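Local coordinates for protein Cfl (Pectobacterium brasiliense, PDB 7A9J) that probably joins carboxylic acids such as coronafacic acid to amines as amides, as an ATP-dependent enzyme of the AMP-binding ligase family, at residues V306-D312 with L330-Q336. The protein carries 1 engineered substitution. Residues are numbered along the deposited sequence; the frame is centred on the assembly and turned at random.
Sequences VCVAGGD and LQSSYGQ. With R4Z (6-ethyl-1-oxidanylidene-indene-4-carboxylic acid), chain B.
Gln331 N donates to Cys307 O (2.9 Å), the first of five backbone hydrogen bonds that join strand 306-311 to strand 331-335. Ala309 N donates to Gln331 O (2.8 Å) and Ala309 O accepts from Ser333 N. Gly311 repeats the pattern with Ser333 O and Gly335 N, as expected of parallel pairing. Side-chain packing lies on two faces. On one, the CG1 methyl of Val306 rests 3.6 Å from Gln331 CD, and Val308 sets CG2 against Gln331 OE1 and CG1, anti to the backbone N (chi1 178°), against Ser333 CB. Gln331 OE1 is hydrogen-bonded to Tyr345 OH. On the other, Leu330 CD1 meets Cys307 CB at 3.7 Å, and Leu330 CD2 reaches Ala309 CB more loosely. The strands belong to a beta-alpha-beta unit of the AMP-binding domain, whose helix 316-326 packs on Cys307 and Leu330. Their C-terminal ends line the pocket of the indenone carboxylic acid. Ser333 OG, swung anti to its own N (chi1 -177°), is thereby brought to the ring ketone O01, to which it donates at 2.7 Å, while Gly310 C and Gly311 N lie against ligand C04 and Gly335 C against C15. Beyond the pairing, in one of its two modelled conformers Asp312 sets OD1 over one face of the Tyr334 ring, offset toward the rim and 3.8 Å from CZ, with carboxylate and ring planes 89° apart. Tyr334 OH hydrogen-bonds to Asp408 OD1. In that conformer a water donates to both Asp312 OD2 (2.7 Å) and Gly335 O (2.8 Å), bridging two acceptors.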
loop_
_atom_site.group_PDB
_atom_site.type_symbol
_atom_site.label_atom_id
_atom_site.label_comp_id
_atom_site.label_asym_id
_atom_site.label_seq_id
_atom_site.Cartn_x
_atom_site.Cartn_y
_atom_site.Cartn_z
ATOM N N VAL A 306 -10.159 -6.801 -11.489
ATOM C CA VAL A 306 -9.032 -7.415 -10.782
ATOM C C VAL A 306 -8.711 -6.499 -9.621
ATOM O O VAL A 306 -8.383 -5.333 -9.827
ATOM C CB VAL A 306 -7.806 -7.585 -11.698
ATOM C CG1 VAL A 306 -6.578 -8.085 -10.889
ATOM C CG2 VAL A 306 -8.116 -8.583 -12.796
ATOM N N CYS A 307 -8.826 -7.008 -8.398
ATOM C CA CYS A 307 -8.584 -6.201 -7.200
ATOM C C CYS A 307 -7.360 -6.713 -6.447
ATOM O O CYS A 307 -7.206 -7.925 -6.264
ATOM C CB CYS A 307 -9.806 -6.255 -6.262
ATOM S SG CYS A 307 -11.249 -5.497 -7.131
ATOM N N VAL A 308 -6.510 -5.794 -5.996
ATOM C CA VAL A 308 -5.228 -6.124 -5.377
ATOM C C VAL A 308 -5.180 -5.446 -4.014
ATOM O O VAL A 308 -5.069 -4.214 -3.932
ATOM C CB VAL A 308 -4.026 -5.701 -6.239
ATOM C CG1 VAL A 308 -2.721 -6.039 -5.490
ATOM C CG2 VAL A 308 -4.058 -6.373 -7.651
ATOM N N ALA A 309 -5.158 -6.253 -2.942
ATOM C CA ALA A 309 -5.079 -5.731 -1.580
ATOM C C ALA A 309 -3.603 -5.635 -1.208
ATOM O O ALA A 309 -2.876 -6.626 -1.291
ATOM C CB ALA A 309 -5.800 -6.681 -0.580
ATOM N N GLY A 310 -3.183 -4.493 -0.709
ATOM C CA GLY A 310 -1.755 -4.253 -0.537
ATOM C C GLY A 310 -1.389 -4.032 0.910
ATOM O O GLY A 310 -2.063 -3.276 1.589
ATOM N N GLY A 311 -0.273 -4.653 1.336
ATOM C CA GLY A 311 0.339 -4.408 2.630
ATOM C C GLY A 311 1.615 -5.170 2.998
ATOM O O GLY A 311 2.587 -5.300 2.221
ATOM N N ASP A 312 1.619 -5.608 4.269
ATOM C CA ASP A 312 2.704 -6.344 4.915
ATOM C C ASP A 312 2.134 -7.484 5.749
ATOM O O ASP A 312 2.768 -7.960 6.711
ATOM C CB ASP A 312 3.566 -5.416 5.773
ATOM C CG ASP A 312 4.766 -4.907 5.019
ATOM O OD1 ASP A 312 5.432 -5.764 4.388
ATOM O OD2 ASP A 312 5.019 -3.672 5.038
ATOM N N LEU A 330 -9.767 -12.018 -5.323
ATOM C CA LEU A 330 -8.844 -11.025 -4.786
ATOM C C LEU A 330 -7.396 -11.459 -4.950
ATOM O O LEU A 330 -7.058 -12.648 -4.853
ATOM C CB LEU A 330 -9.140 -10.780 -3.293
ATOM C CG LEU A 330 -8.429 -9.569 -2.655
ATOM C CD1 LEU A 330 -8.957 -8.214 -3.220
ATOM C CD2 LEU A 330 -8.728 -9.646 -1.125
ATOM N N GLN A 331 -6.532 -10.472 -5.167
ATOM C CA GLN A 331 -5.102 -10.669 -5.262
ATOM C C GLN A 331 -4.481 -9.900 -4.112
ATOM O O GLN A 331 -5.111 -9.012 -3.548
ATOM C CB GLN A 331 -4.565 -10.165 -6.621
ATOM C CG GLN A 331 -5.324 -10.857 -7.757
ATOM C CD GLN A 331 -4.699 -10.583 -9.138
ATOM O OE1 GLN A 331 -3.765 -9.809 -9.243
ATOM N NE2 GLN A 331 -5.158 -11.293 -10.138
ATOM N N SER A 332 -3.213 -10.155 -3.855
ATOM C CA SER A 332 -2.558 -9.313 -2.870
ATOM C C SER A 332 -1.136 -9.020 -3.294
ATOM O O SER A 332 -0.516 -9.747 -4.058
ATOM C CB SER A 332 -2.563 -9.959 -1.428
ATOM O OG SER A 332 -1.928 -11.235 -1.454
ATOM N N SER A 333 -0.623 -7.927 -2.724
ATOM C CA SER A 333 0.735 -7.505 -2.972
ATOM C C SER A 333 1.367 -7.227 -1.622
ATOM O O SER A 333 0.709 -6.740 -0.707
ATOM C CB SER A 333 0.713 -6.229 -3.910
ATOM O OG SER A 333 2.048 -5.853 -4.224
ATOM N N TYR A 334 2.604 -7.624 -1.473
ATOM C CA TYR A 334 3.283 -7.517 -0.198
ATOM C C TYR A 334 4.588 -6.804 -0.475
ATOM O O TYR A 334 5.374 -7.267 -1.293
ATOM C CB TYR A 334 3.522 -8.911 0.361
ATOM C CG TYR A 334 4.358 -9.060 1.624
ATOM C CD1 TYR A 334 5.752 -8.981 1.589
ATOM C CD2 TYR A 334 3.752 -9.380 2.836
ATOM C CE1 TYR A 334 6.520 -9.226 2.762
ATOM C CE2 TYR A 334 4.510 -9.564 4.000
ATOM C CZ TYR A 334 5.891 -9.514 3.945
ATOM O OH TYR A 334 6.650 -9.747 5.120
ATOM N N GLY A 335 4.827 -5.700 0.203
ATOM C CA GLY A 335 6.051 -4.975 -0.096
ATOM C C GLY A 335 6.178 -3.804 0.844
ATOM O O GLY A 335 5.282 -3.519 1.656
ATOM N N GLN A 336 7.325 -3.135 0.737
ATOM C CA GLN A 336 7.531 -1.969 1.588
ATOM C C GLN A 336 8.607 -1.092 0.956
ATOM O O GLN A 336 9.403 -1.535 0.118
ATOM C CB GLN A 336 7.936 -2.366 3.012
ATOM C CG GLN A 336 9.228 -3.127 3.077
ATOM C CD GLN A 336 9.482 -3.682 4.498
ATOM O OE1 GLN A 336 9.120 -4.817 4.801
ATOM N NE2 GLN A 336 10.055 -2.864 5.374
HETATM C C13 R4Z B . 6.768 0.016 -1.524
HETATM C C15 R4Z B . 4.935 -1.730 -1.689
HETATM C C02 R4Z B . 2.924 -3.374 -1.792
HETATM C C03 R4Z B . 1.663 -3.558 -1.225
HETATM C C04 R4Z B . 1.544 -2.462 -0.163
HETATM C C05 R4Z B . 3.694 -2.246 -1.350
HETATM C C06 R4Z B . 2.907 -1.606 -0.360
HETATM C C07 R4Z B . 3.403 -0.451 0.232
HETATM C C08 R4Z B . 2.568 0.261 1.309
HETATM C C11 R4Z B . 4.636 0.079 -0.148
HETATM C C12 R4Z B . 5.424 -0.553 -1.119
HETATM C C14 R4Z B . 6.586 1.221 -2.491
HETATM O O01 R4Z B . 3.346 -4.138 -2.621
HETATM O O09 R4Z B . 2.898 1.439 1.612
HETATM O O10 R4Z B . 1.588 -0.296 1.899
HETATM O O HOH W 1 4.513 -1.557 3.495
#